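PDB 3LRK: alpha-galactosidase 1 from Saccharomyces cerevisiae, which hydrolyses terminal, non-reducing alpha-D-galactose residues from alpha-D-galactosides such as galactose oligosaccharides, galactomannans and galactolipids, acting as a secreted homotetramer. Local coordinates for residues Gln31-Trp37 / Tyr66-Asp72; Asp51-Ile56 / Asn295-Leu299; Ile56-Lys62 / Asn105-Leu109; Glu46-Leu50 / His98-Leu103. The protein carries 1 engineered substitution. All coordinates share one frame; numbering follows the deposited sequence.

Contact 1 (Gln31-Trp37 / Tyr66-Asp72); sequences QMGWDNW and YKYIILD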
# COMPACT_ATOMS: atom_id res chain seq x y z
N GLN A 31 -16.61 25.35 -11.45
CA GLN A 31 -16.54 26.02 -12.75
C GLN A 31 -17.41 25.33 -13.79
O GLN A 31 -17.69 24.14 -13.67
CB GLN A 31 -15.09 26.17 -13.25
CG GLN A 31 -14.40 24.88 -13.67
CD GLN A 31 -13.70 24.16 -12.52
OE1 GLN A 31 -14.17 24.20 -11.37
NE2 GLN A 31 -12.57 23.51 -12.82
N MET A 32 -17.86 26.09 -14.78
CA MET A 32 -18.59 25.54 -15.91
C MET A 32 -17.98 26.10 -17.19
O MET A 32 -17.55 27.25 -17.22
CB MET A 32 -20.08 25.93 -15.86
CG MET A 32 -20.87 25.35 -14.69
SD MET A 32 -22.47 26.19 -14.46
CE MET A 32 -23.34 25.56 -15.90
N GLY A 33 -17.96 25.28 -18.23
CA GLY A 33 -17.40 25.72 -19.50
C GLY A 33 -17.30 24.62 -20.52
O GLY A 33 -18.14 23.73 -20.58
N TRP A 34 -16.24 24.68 -21.32
CA TRP A 34 -16.01 23.74 -22.41
C TRP A 34 -14.51 23.61 -22.67
O TRP A 34 -13.76 24.57 -22.53
CB TRP A 34 -16.75 24.24 -23.67
CG TRP A 34 -16.43 23.50 -24.96
CD1 TRP A 34 -17.05 22.38 -25.44
CD2 TRP A 34 -15.44 23.85 -25.93
NE1 TRP A 34 -16.50 22.01 -26.64
CE2 TRP A 34 -15.51 22.89 -26.97
CE3 TRP A 34 -14.49 24.89 -26.03
CZ2 TRP A 34 -14.67 22.93 -28.09
CZ3 TRP A 34 -13.65 24.92 -27.15
CH2 TRP A 34 -13.76 23.95 -28.16
N ASP A 35 -14.10 22.41 -23.07
CA ASP A 35 -12.71 22.11 -23.41
C ASP A 35 -12.73 21.38 -24.76
O ASP A 35 -13.56 20.51 -24.99
CB ASP A 35 -12.08 21.25 -22.29
CG ASP A 35 -10.60 20.94 -22.51
OD1 ASP A 35 -10.24 20.42 -23.60
OD2 ASP A 35 -9.80 21.17 -21.57
N ASN A 36 -11.80 21.75 -25.64
CA ASN A 36 -11.77 21.24 -27.02
C ASN A 36 -11.24 19.81 -27.20
O ASN A 36 -11.33 19.25 -28.30
CB ASN A 36 -10.95 22.18 -27.89
CG ASN A 36 -9.47 22.15 -27.53
OD1 ASN A 36 -8.69 21.31 -28.01
ND2 ASN A 36 -9.07 23.07 -26.68
N TRP A 37 -10.67 19.24 -26.14
CA TRP A 37 -9.90 18.00 -26.29
C TRP A 37 -10.71 16.81 -26.83
O TRP A 37 -10.36 16.25 -27.88
CB TRP A 37 -9.16 17.60 -25.00
CG TRP A 37 -8.27 16.44 -25.28
CD1 TRP A 37 -8.49 15.14 -24.96
CD2 TRP A 37 -7.03 16.48 -26.01
NE1 TRP A 37 -7.45 14.35 -25.43
CE2 TRP A 37 -6.55 15.16 -26.07
CE3 TRP A 37 -6.29 17.51 -26.60
CZ2 TRP A 37 -5.34 14.83 -26.71
CZ3 TRP A 37 -5.08 17.19 -27.23
CH2 TRP A 37 -4.63 15.86 -27.29
N TYR A 66 -21.93 28.31 -18.44
CA TYR A 66 -20.82 27.68 -19.18
C TYR A 66 -19.92 28.74 -19.82
O TYR A 66 -19.98 28.99 -21.03
CB TYR A 66 -21.33 26.71 -20.25
CG TYR A 66 -22.11 25.51 -19.75
CD1 TYR A 66 -21.46 24.35 -19.30
CD2 TYR A 66 -23.51 25.52 -19.75
CE1 TYR A 66 -22.20 23.22 -18.86
CE2 TYR A 66 -24.25 24.40 -19.31
CZ TYR A 66 -23.59 23.27 -18.87
OH TYR A 66 -24.34 22.18 -18.46
N LYS A 67 -19.06 29.33 -19.00
CA LYS A 67 -18.37 30.57 -19.39
C LYS A 67 -16.87 30.45 -19.63
O LYS A 67 -16.28 31.34 -20.24
CB LYS A 67 -18.67 31.68 -18.38
CG LYS A 67 -20.05 32.31 -18.64
CD LYS A 67 -20.38 33.41 -17.65
CE LYS A 67 -21.71 34.04 -18.01
NZ LYS A 67 -21.98 35.25 -17.15
N TYR A 68 -16.26 29.37 -19.14
CA TYR A 68 -14.84 29.12 -19.39
C TYR A 68 -14.66 28.37 -20.71
O TYR A 68 -15.14 27.24 -20.87
CB TYR A 68 -14.20 28.34 -18.23
CG TYR A 68 -13.96 29.17 -17.00
CD1 TYR A 68 -12.90 30.08 -16.95
CD2 TYR A 68 -14.77 29.04 -15.88
CE1 TYR A 68 -12.67 30.85 -15.80
CE2 TYR A 68 -14.55 29.80 -14.73
CZ TYR A 68 -13.49 30.70 -14.70
OH TYR A 68 -13.28 31.45 -13.58
N ILE A 69 -14.02 29.04 -21.67
CA ILE A 69 -13.59 28.42 -22.93
C ILE A 69 -12.15 27.98 -22.75
O ILE A 69 -11.21 28.81 -22.74
CB ILE A 69 -13.72 29.42 -24.13
CG1 ILE A 69 -15.17 29.93 -24.28
CG2 ILE A 69 -13.20 28.78 -25.44
CD1 ILE A 69 -16.22 28.80 -24.49
N ILE A 70 -11.97 26.67 -22.57
CA ILE A 70 -10.67 26.14 -22.18
C ILE A 70 -9.95 25.47 -23.34
O ILE A 70 -10.34 24.40 -23.81
CB ILE A 70 -10.77 25.14 -20.99
CG1 ILE A 70 -11.56 25.75 -19.82
CG2 ILE A 70 -9.37 24.71 -20.53
CD1 ILE A 70 -12.22 24.69 -18.91
N LEU A 71 -8.90 26.13 -23.80
CA LEU A 71 -8.00 25.62 -24.83
C LEU A 71 -7.07 24.63 -24.14
O LEU A 71 -6.40 24.97 -23.16
CB LEU A 71 -7.20 26.76 -25.45
CG LEU A 71 -6.08 26.40 -26.46
CD1 LEU A 71 -6.65 25.83 -27.75
CD2 LEU A 71 -5.21 27.60 -26.73
N ASP A 72 -7.03 23.41 -24.67
CA ASP A 72 -6.24 22.32 -24.07
C ASP A 72 -4.83 22.26 -24.69
O ASP A 72 -4.25 23.29 -25.00
CB ASP A 72 -7.02 21.00 -24.21
CG ASP A 72 -6.73 20.01 -23.07
OD1 ASP A 72 -7.40 20.08 -22.01
OD2 ASP A 72 -5.84 19.16 -23.24
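Met32 and Tyr66 meet methyl to ring: Met32 CE lies 3.6 Å from the centroid of the Tyr66 ring and 8° off its normal, a CH-pi contact within a Met-aromatic pair. The bend of the methionine chain at its last torsion (chi3 71°) aims the SD-CE bond at that face, while Tyr66 OH bonds to the carbonyl of Tyr307. The tight part is backbone. Strands 32-35 and 68-70 run parallel, with 21° between their directions. Met32 O takes two N-H donors, Tyr68 N and Lys67 N, both at 3.1 Å, the first much the straighter. Farther along, Trp34 N reaches Tyr68 O at 2.8 Å, and Ile70 N bonds to Trp34 O. Gly33 CA comes within 3.0 Å of Tyr68 O, and a beta carbon there would run into that oxygen. Beyond the paired strands, Asp35 OD2 stands 2.7 Å from Asp72 OD1, the oxygen in a salt bridge with Lys147; Asp35 OD1 takes the capping N-H of Trp37 at 2.8 Å. The margins are looser: Trp37 CE3 is 3.8 Å from Asp72 OD2, an oxygen hydrogen-bonded to a glycerol, and Lys67, partly exposed, starts its side chain away from strand 32-35. Parallel neighbouring strands that carry a substrate-binding residue, Asp72, just past a C-terminal end are typical of the TIM barrel of glycoside hydrolase family 27.

Contact 2 (Asp51-Ile56 / Asn295-Leu299); sequences DTADRI and NVNNL. With NAG (2-acetamido-2-deoxy-beta-D-glucopyranose), chain B.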
# COMPACT_ATOMS: atom_id res chain seq x y z
N ASP A 51 -15.37 30.16 -33.12
CA ASP A 51 -16.58 29.50 -33.66
C ASP A 51 -17.35 28.73 -32.60
O ASP A 51 -18.58 28.82 -32.52
CB ASP A 51 -16.23 28.53 -34.80
CG ASP A 51 -15.84 29.24 -36.08
OD1 ASP A 51 -15.92 30.49 -36.15
OD2 ASP A 51 -15.44 28.52 -37.03
N THR A 52 -16.63 27.97 -31.78
CA THR A 52 -17.24 27.23 -30.66
C THR A 52 -17.85 28.18 -29.65
O THR A 52 -18.98 27.99 -29.22
CB THR A 52 -16.21 26.33 -29.95
OG1 THR A 52 -15.90 25.21 -30.78
CG2 THR A 52 -16.76 25.82 -28.62
N ALA A 53 -17.10 29.21 -29.27
CA ALA A 53 -17.55 30.19 -28.30
C ALA A 53 -18.81 30.89 -28.81
O ALA A 53 -19.74 31.10 -28.04
CB ALA A 53 -16.45 31.19 -28.01
N ASP A 54 -18.83 31.26 -30.09
CA ASP A 54 -20.02 31.87 -30.71
C ASP A 54 -21.23 30.95 -30.58
O ASP A 54 -22.32 31.41 -30.22
CB ASP A 54 -19.78 32.18 -32.20
CG ASP A 54 -18.92 33.43 -32.42
OD1 ASP A 54 -18.57 34.14 -31.45
OD2 ASP A 54 -18.60 33.70 -33.59
N ARG A 55 -21.02 29.67 -30.86
CA ARG A 55 -22.06 28.64 -30.77
C ARG A 55 -22.55 28.46 -29.33
O ARG A 55 -23.75 28.37 -29.11
CB ARG A 55 -21.56 27.32 -31.35
CG ARG A 55 -22.49 26.11 -31.23
CD ARG A 55 -23.71 26.20 -32.14
NE ARG A 55 -24.27 24.88 -32.44
CZ ARG A 55 -25.41 24.67 -33.11
NH1 ARG A 55 -26.15 25.69 -33.54
NH2 ARG A 55 -25.81 23.43 -33.34
N ILE A 56 -21.63 28.42 -28.36
CA ILE A 56 -22.01 28.27 -26.95
C ILE A 56 -22.80 29.48 -26.46
O ILE A 56 -23.76 29.34 -25.70
CB ILE A 56 -20.76 27.98 -26.05
CG1 ILE A 56 -20.21 26.59 -26.38
CG2 ILE A 56 -21.11 28.09 -24.55
CD1 ILE A 56 -18.94 26.22 -25.64
N ASN A 295 -18.63 18.28 -28.94
CA ASN A 295 -18.47 19.28 -30.00
C ASN A 295 -19.81 20.00 -30.11
O ASN A 295 -20.81 19.39 -30.51
CB ASN A 295 -18.12 18.62 -31.34
CG ASN A 295 -18.01 19.62 -32.50
OD1 ASN A 295 -18.22 20.82 -32.34
ND2 ASN A 295 -17.64 19.11 -33.67
N VAL A 296 -19.84 21.28 -29.73
CA VAL A 296 -21.10 22.02 -29.66
C VAL A 296 -21.69 22.31 -31.05
O VAL A 296 -22.89 22.56 -31.18
CB VAL A 296 -21.01 23.31 -28.80
CG1 VAL A 296 -20.73 22.97 -27.33
CG2 VAL A 296 -19.95 24.27 -29.34
N ASN A 297 -20.85 22.25 -32.08
CA ASN A 297 -21.29 22.39 -33.48
C ASN A 297 -21.63 21.03 -34.10
O ASN A 297 -21.95 20.94 -35.28
CB ASN A 297 -20.24 23.13 -34.31
CG ASN A 297 -20.19 24.62 -34.01
OD1 ASN A 297 -19.24 25.11 -33.39
ND2 ASN A 297 -21.22 25.36 -34.44
N ASN A 298 -21.54 19.99 -33.28
CA ASN A 298 -21.91 18.65 -33.69
C ASN A 298 -22.52 17.95 -32.47
O ASN A 298 -22.08 16.87 -32.06
CB ASN A 298 -20.68 17.90 -34.21
CG ASN A 298 -21.03 16.69 -35.04
OD1 ASN A 298 -22.20 16.45 -35.36
ND2 ASN A 298 -20.02 15.91 -35.40
N LEU A 299 -23.52 18.61 -31.89
CA LEU A 299 -24.16 18.18 -30.67
C LEU A 299 -25.60 17.78 -30.98
O LEU A 299 -26.35 18.58 -31.58
CB LEU A 299 -24.12 19.31 -29.64
CG LEU A 299 -24.80 19.14 -28.28
CD1 LEU A 299 -24.09 18.07 -27.45
CD2 LEU A 299 -24.82 20.45 -27.53
C1 NAG B . -22.23 11.08 -35.14
C2 NAG B . -21.10 11.92 -35.76
C3 NAG B . -21.63 13.17 -36.49
C4 NAG B . -22.77 12.82 -37.45
C5 NAG B . -23.80 11.90 -36.78
C6 NAG B . -24.81 11.38 -37.81
C7 NAG B . -18.79 12.12 -35.01
C8 NAG B . -17.85 12.72 -34.00
N2 NAG B . -20.09 12.29 -34.78
O3 NAG B . -20.59 13.79 -37.21
O4 NAG B . -23.38 14.01 -37.90
O5 NAG B . -23.18 10.79 -36.15
O6 NAG B . -26.06 12.00 -37.57
O7 NAG B . -18.35 11.52 -35.99
O HOH W 1 -17.14 22.56 -30.11
O HOH W 2 -25.17 20.53 -33.37
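An Asx turn in the loop after strand 290-292 of the TIM barrel presents Val296 to Thr52, Arg55 and Ile56 of helix 46-58. In that turn Asn295 OD1 accepts from Asn297 N at 3.0 Å, the donor lying above the amide plane instead of on a lone pair. Val296 points its side chain at the helix. Its CG2 branch, set between the backbone N and the carbonyl carbon (chi1 -65° places CG1 anti to that carbon), meets Thr52 CG2 at 3.6 Å and Ile56 CG1 at 3.8 Å, each side chain crossing the valine at about a right angle. Arg55 grips the carbonyl of the same residue: a bend at chi2 (71°) brings Arg55 NE to Val296 O at 3.0 Å. The bond is nearly straight, 170° at the hydrogen, and the oxygen lies in the guanidinium plane, although the donor stands well out of the carbonyl plane. The Asn297 amide is almost parallel to the guanidinium, and Asn297 ND2 packs 3.5 Å from Arg55 CD. Two waters complete the seam, one between Thr52 OG1 and Val296 N, the other taking N-H groups from Arg55 NH2 and Leu299 N. Arg55 NH2 also bonds to the carbonyl of Leu410. On the side turned from the helix, Asn298 ND2 donates to O3 of an N-acetylglucosamine at 2.8 Å. Thr52 and Ile56 rest on Trp34 of strand 32-35, Asn295 touches helix 37-40, and Leu299 packs on Tyr304 and Tyr307 of helix 301-307.

Contact 3 (Ile56-Lys62 / Asn105-Leu109); sequences ISDLGLK and NNSFL. With NAG (2-acetamido-2-deoxy-beta-D-glucopyranose), chain D.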
# COMPACT_ATOMS: atom_id res chain seq x y z
N ILE A 56 -21.63 28.42 -28.36
CA ILE A 56 -22.01 28.27 -26.95
C ILE A 56 -22.80 29.48 -26.46
O ILE A 56 -23.76 29.34 -25.70
CB ILE A 56 -20.76 27.98 -26.05
CG1 ILE A 56 -20.21 26.59 -26.38
CG2 ILE A 56 -21.11 28.09 -24.55
CD1 ILE A 56 -18.94 26.22 -25.64
N SER A 57 -22.39 30.67 -26.90
CA SER A 57 -23.16 31.89 -26.66
C SER A 57 -24.57 31.79 -27.28
O SER A 57 -25.58 31.98 -26.57
CB SER A 57 -22.41 33.11 -27.20
OG SER A 57 -23.03 34.31 -26.77
N ASP A 58 -24.64 31.48 -28.57
CA ASP A 58 -25.91 31.49 -29.32
C ASP A 58 -26.90 30.43 -28.82
O ASP A 58 -28.12 30.67 -28.82
CB ASP A 58 -25.69 31.37 -30.83
CG ASP A 58 -25.00 32.58 -31.43
OD1 ASP A 58 -25.01 33.67 -30.81
OD2 ASP A 58 -24.43 32.44 -32.53
N LEU A 59 -26.39 29.29 -28.38
CA LEU A 59 -27.24 28.24 -27.78
C LEU A 59 -27.75 28.60 -26.38
O LEU A 59 -28.53 27.86 -25.79
CB LEU A 59 -26.52 26.88 -27.75
CG LEU A 59 -26.14 26.24 -29.10
CD1 LEU A 59 -25.35 24.95 -28.88
CD2 LEU A 59 -27.37 25.99 -30.01
N GLY A 60 -27.30 29.74 -25.85
CA GLY A 60 -27.75 30.21 -24.53
C GLY A 60 -27.07 29.44 -23.41
O GLY A 60 -27.46 29.56 -22.25
N LEU A 61 -26.06 28.65 -23.76
CA LEU A 61 -25.32 27.86 -22.77
C LEU A 61 -24.35 28.72 -21.96
O LEU A 61 -24.17 28.49 -20.76
CB LEU A 61 -24.59 26.69 -23.45
CG LEU A 61 -25.51 25.55 -23.91
CD1 LEU A 61 -24.71 24.47 -24.61
CD2 LEU A 61 -26.31 24.96 -22.74
N LYS A 62 -23.77 29.73 -22.61
CA LYS A 62 -22.93 30.72 -21.92
C LYS A 62 -23.68 31.37 -20.76
O LYS A 62 -23.18 31.43 -19.63
CB LYS A 62 -22.43 31.79 -22.90
CG LYS A 62 -21.57 32.89 -22.25
CD LYS A 62 -21.31 34.06 -23.22
CE LYS A 62 -22.49 35.04 -23.25
NZ LYS A 62 -22.35 36.04 -24.34
N ASN A 105 -14.78 40.04 -24.87
CA ASN A 105 -15.76 40.91 -25.54
C ASN A 105 -17.12 40.25 -25.76
O ASN A 105 -18.10 40.94 -26.05
CB ASN A 105 -15.19 41.47 -26.84
CG ASN A 105 -14.15 42.57 -26.61
OD1 ASN A 105 -13.70 42.79 -25.48
ND2 ASN A 105 -13.75 43.25 -27.69
N ASN A 106 -17.19 38.93 -25.63
CA ASN A 106 -18.47 38.22 -25.64
C ASN A 106 -18.81 37.62 -24.26
O ASN A 106 -19.60 36.68 -24.16
CB ASN A 106 -18.50 37.15 -26.74
CG ASN A 106 -19.92 36.74 -27.14
OD1 ASN A 106 -20.92 37.38 -26.77
ND2 ASN A 106 -20.02 35.67 -27.91
N SER A 107 -18.23 38.20 -23.22
CA SER A 107 -18.50 37.84 -21.82
C SER A 107 -18.11 36.40 -21.48
O SER A 107 -18.73 35.75 -20.62
CB SER A 107 -19.97 38.11 -21.44
OG SER A 107 -20.28 39.48 -21.59
N PHE A 108 -17.10 35.89 -22.18
CA PHE A 108 -16.50 34.60 -21.86
C PHE A 108 -15.24 34.80 -21.01
O PHE A 108 -14.66 35.89 -20.98
CB PHE A 108 -16.12 33.84 -23.13
CG PHE A 108 -17.27 33.11 -23.78
CD1 PHE A 108 -17.77 33.53 -25.01
CD2 PHE A 108 -17.83 31.99 -23.17
CE1 PHE A 108 -18.83 32.86 -25.62
CE2 PHE A 108 -18.88 31.31 -23.77
CZ PHE A 108 -19.38 31.75 -25.01
N LEU A 109 -14.81 33.72 -20.36
CA LEU A 109 -13.50 33.67 -19.72
C LEU A 109 -12.62 32.67 -20.48
O LEU A 109 -13.13 31.72 -21.07
CB LEU A 109 -13.65 33.30 -18.24
CG LEU A 109 -14.34 34.38 -17.38
CD1 LEU A 109 -14.48 33.91 -15.91
CD2 LEU A 109 -13.57 35.72 -17.46
C1 NAG D . -12.98 44.44 -27.41
C2 NAG D . -12.20 44.78 -28.68
C3 NAG D . -11.36 46.03 -28.46
C4 NAG D . -12.20 47.19 -27.92
C5 NAG D . -13.10 46.73 -26.77
C6 NAG D . -14.14 47.79 -26.42
C7 NAG D . -11.79 42.73 -29.98
C8 NAG D . -10.76 41.76 -30.46
N2 NAG D . -11.38 43.66 -29.12
O3 NAG D . -10.74 46.41 -29.67
O4 NAG D . -11.35 48.24 -27.47
O5 NAG D . -13.80 45.54 -27.09
O6 NAG D . -14.55 47.53 -25.10
O7 NAG D . -12.96 42.65 -30.38
O HOH W 3 -21.91 35.16 -30.29
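Over one face of the Phe108 ring lies the aliphatic chain of Lys62, and the edge of the ring points at helix 46-58. Lys62 CD is 3.6 Å from the ring centroid and 15° off its normal, a CH-pi contact displaced toward the rim, with Lys62 CG next to it at 3.5 Å from Phe108 CE2. At the edge, Ser57 N lies in the ring plane, 3.7 Å from Phe108 CZ, and Ile56 CG2 approaches Phe108 CE2 at 4.0 Å. The lysine leaves its backbone extended, CG opposite the backbone N (chi1 179°), and turns only at chi3 (82°), which swings the ammonium past the ring to the Asn106 backbone. There Lys62 NZ donates to Asn106 O at 2.8 Å, from above the carbonyl plane, and to Ser57 OG at 3.1 Å. The amide oxygen, Asn106 OD1, is also 3.1 Å from Lys62 NZ. One ammonium thus joins the last turn of a helix to the loop before strand 109-115. A methionine in place of Lys62 would probably leave Asn106 O and Ser57 OG without their shared donor and the loop less firmly held. At the start of segment 105-109 the exposed Asn105 carries N-linked N-acetylglucosamine on ND2. Gly60, with positive phi, is the C-prime residue of the Schellman motif after helix 46-58, and Ser107, also with positive phi, closes helix 96-105 through a bond from Phe108 N to Leu103 O; each helix thus ends in a Schellman motif as the chain turns toward the next strand of a TIM barrel.

Contact 4 (Glu46-Leu50 / His98-Leu103); sequences EQLLL and HVADHL. With NA (sodium ion), chain K; NAG (2-acetamido-2-deoxy-beta-D-glucopyranose), chain D.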
# COMPACT_ATOMS: atom_id res chain seq x y z
N GLU A 46 -7.31 29.50 -33.41
CA GLU A 46 -8.13 30.63 -32.98
C GLU A 46 -9.56 30.46 -33.50
O GLU A 46 -10.52 30.59 -32.74
CB GLU A 46 -7.56 31.97 -33.46
CG GLU A 46 -8.41 33.16 -33.02
CD GLU A 46 -7.95 34.51 -33.58
OE1 GLU A 46 -6.76 34.84 -33.53
OE2 GLU A 46 -8.83 35.26 -34.07
N GLN A 47 -9.67 30.15 -34.79
CA GLN A 47 -10.96 30.00 -35.47
C GLN A 47 -11.87 28.97 -34.81
O GLN A 47 -13.05 29.25 -34.58
CB GLN A 47 -10.77 29.66 -36.95
CG GLN A 47 -11.97 30.04 -37.81
CD GLN A 47 -12.22 31.54 -37.81
OE1 GLN A 47 -11.29 32.33 -38.01
NE2 GLN A 47 -13.46 31.94 -37.58
N LEU A 48 -11.32 27.79 -34.49
CA LEU A 48 -12.06 26.76 -33.75
C LEU A 48 -12.62 27.32 -32.46
O LEU A 48 -13.80 27.13 -32.14
CB LEU A 48 -11.16 25.55 -33.39
CG LEU A 48 -11.61 24.72 -32.16
CD1 LEU A 48 -12.80 23.80 -32.47
CD2 LEU A 48 -10.48 23.92 -31.50
N LEU A 49 -11.76 28.00 -31.71
CA LEU A 49 -12.09 28.47 -30.39
C LEU A 49 -13.22 29.50 -30.45
O LEU A 49 -14.16 29.45 -29.67
CB LEU A 49 -10.85 29.08 -29.75
CG LEU A 49 -10.32 28.49 -28.44
CD1 LEU A 49 -10.46 26.97 -28.35
CD2 LEU A 49 -8.87 28.91 -28.29
N LEU A 50 -13.11 30.43 -31.40
CA LEU A 50 -14.10 31.51 -31.52
C LEU A 50 -15.43 31.05 -32.12
O LEU A 50 -16.49 31.51 -31.69
CB LEU A 50 -13.51 32.71 -32.28
CG LEU A 50 -12.24 33.32 -31.65
CD1 LEU A 50 -11.79 34.56 -32.41
CD2 LEU A 50 -12.39 33.62 -30.15
N HIS A 98 -4.96 38.01 -28.04
CA HIS A 98 -6.02 38.38 -28.98
C HIS A 98 -7.25 37.45 -28.95
O HIS A 98 -8.39 37.91 -29.13
CB HIS A 98 -5.45 38.47 -30.40
CG HIS A 98 -6.35 39.18 -31.35
ND1 HIS A 98 -6.67 40.52 -31.21
CD2 HIS A 98 -7.03 38.75 -32.44
CE1 HIS A 98 -7.49 40.88 -32.18
NE2 HIS A 98 -7.71 39.83 -32.94
N VAL A 99 -7.01 36.16 -28.72
CA VAL A 99 -8.11 35.20 -28.50
C VAL A 99 -8.86 35.56 -27.21
O VAL A 99 -10.09 35.59 -27.19
CB VAL A 99 -7.60 33.73 -28.42
CG1 VAL A 99 -8.77 32.72 -28.28
CG2 VAL A 99 -6.73 33.39 -29.63
N ALA A 100 -8.11 35.83 -26.13
CA ALA A 100 -8.69 36.28 -24.85
C ALA A 100 -9.60 37.50 -25.01
O ALA A 100 -10.66 37.57 -24.40
CB ALA A 100 -7.57 36.60 -23.87
N ASP A 101 -9.17 38.46 -25.83
CA ASP A 101 -9.89 39.73 -26.04
C ASP A 101 -11.24 39.51 -26.71
O ASP A 101 -12.26 40.07 -26.28
CB ASP A 101 -9.04 40.69 -26.87
CG ASP A 101 -7.78 41.14 -26.16
OD1 ASP A 101 -7.70 41.04 -24.92
OD2 ASP A 101 -6.85 41.60 -26.85
N HIS A 102 -11.24 38.69 -27.76
CA HIS A 102 -12.48 38.24 -28.42
C HIS A 102 -13.41 37.52 -27.46
O HIS A 102 -14.63 37.77 -27.45
CB HIS A 102 -12.15 37.30 -29.59
CG HIS A 102 -11.89 38.01 -30.87
ND1 HIS A 102 -12.80 38.86 -31.45
CD2 HIS A 102 -10.83 37.96 -31.71
CE1 HIS A 102 -12.32 39.32 -32.59
NE2 HIS A 102 -11.12 38.79 -32.77
N LEU A 103 -12.85 36.62 -26.65
CA LEU A 103 -13.65 35.91 -25.65
C LEU A 103 -14.25 36.87 -24.62
O LEU A 103 -15.45 36.82 -24.36
CB LEU A 103 -12.84 34.77 -24.98
CG LEU A 103 -12.47 33.62 -25.93
CD1 LEU A 103 -11.51 32.62 -25.27
CD2 LEU A 103 -13.71 32.90 -26.44
NA NA K . -9.50 39.34 -34.30
C1 NAG D . -12.98 44.44 -27.41
C2 NAG D . -12.20 44.78 -28.68
C3 NAG D . -11.36 46.03 -28.46
C4 NAG D . -12.20 47.19 -27.92
C5 NAG D . -13.10 46.73 -26.77
C6 NAG D . -14.14 47.79 -26.42
C7 NAG D . -11.79 42.73 -29.98
C8 NAG D . -10.76 41.76 -30.46
N2 NAG D . -11.38 43.66 -29.12
O3 NAG D . -10.74 46.41 -29.67
O4 NAG D . -11.35 48.24 -27.47
O5 NAG D . -13.80 45.54 -27.09
O6 NAG D . -14.55 47.53 -25.10
O7 NAG D . -12.96 42.65 -30.38
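Glu46 runs along Val99 toward a sodium site shared by His98 and His102. Its CB lies 4.2 Å from Val99 CG2, and Glu46 CG, set opposite the backbone N (chi1 -180°), closes to 3.8 Å of the same methyl as the two side chains run antiparallel alongside each other. The extended chain then carries the carboxylate to the histidines: Glu46 OE1, hydrogen-bonded to Asn94 ND2, is 4.1 Å from His98 CD2 near that ring's plane, while Glu46 OE2 stands 4.1 Å from the sodium ion. His98 NE2 and His102 NE2 each bind that ion at 2.3 Å, with five further atoms completing its coordination; though outside bonding distance, the carboxylate would probably still favour the positive charge. With an alanine at Glu46, Asn94 ND2 is likely to lose its acceptor and a gap would probably open beside Val99 CG2. Past the polar end, along the helix, Leu50 CD1 packs 3.6 Å from His102 CD2, Leu50 CD2 reaches Leu103 CD2, and Leu49 CD2 lies against Val99 CG1. Over the centre of one His102 face lies the acetyl methyl C8 of the sugar on Asn105, 3.6 Å above the plane. The axes of 46-50 and 98-103 come within 10.7 Å at 17°, so these turns run nearly parallel; toward the sheet Leu49 touches Leu71 after strand 68-70, and Leu103 packs on Phe110 of strand 109-115.

In the fold
All four contacts lie within the TIM-barrel domain, their centres about 10 to 13 Å apart. Contact 1 joins neighbouring strands of the parallel barrel; contacts 4, 2 and 3 follow one another along helix 46-58, which connects those strands in a beta-alpha-beta crossover. Contacts 2 and 3 share Ile56, and contact 3 is nested inside the long chain loop closed by contact 2; the other pairings interleave along the chain. Trp34 and Ile69 of contact 1 pack against Ile56, and the backbones of Lys67 and Ile69 meet Leu109. Helix 46-58 thus packs on the strand pair leading to Asp72 and meets helix 96-105, with its sodium site, and two loops beside glycans, one following the last barrel strand.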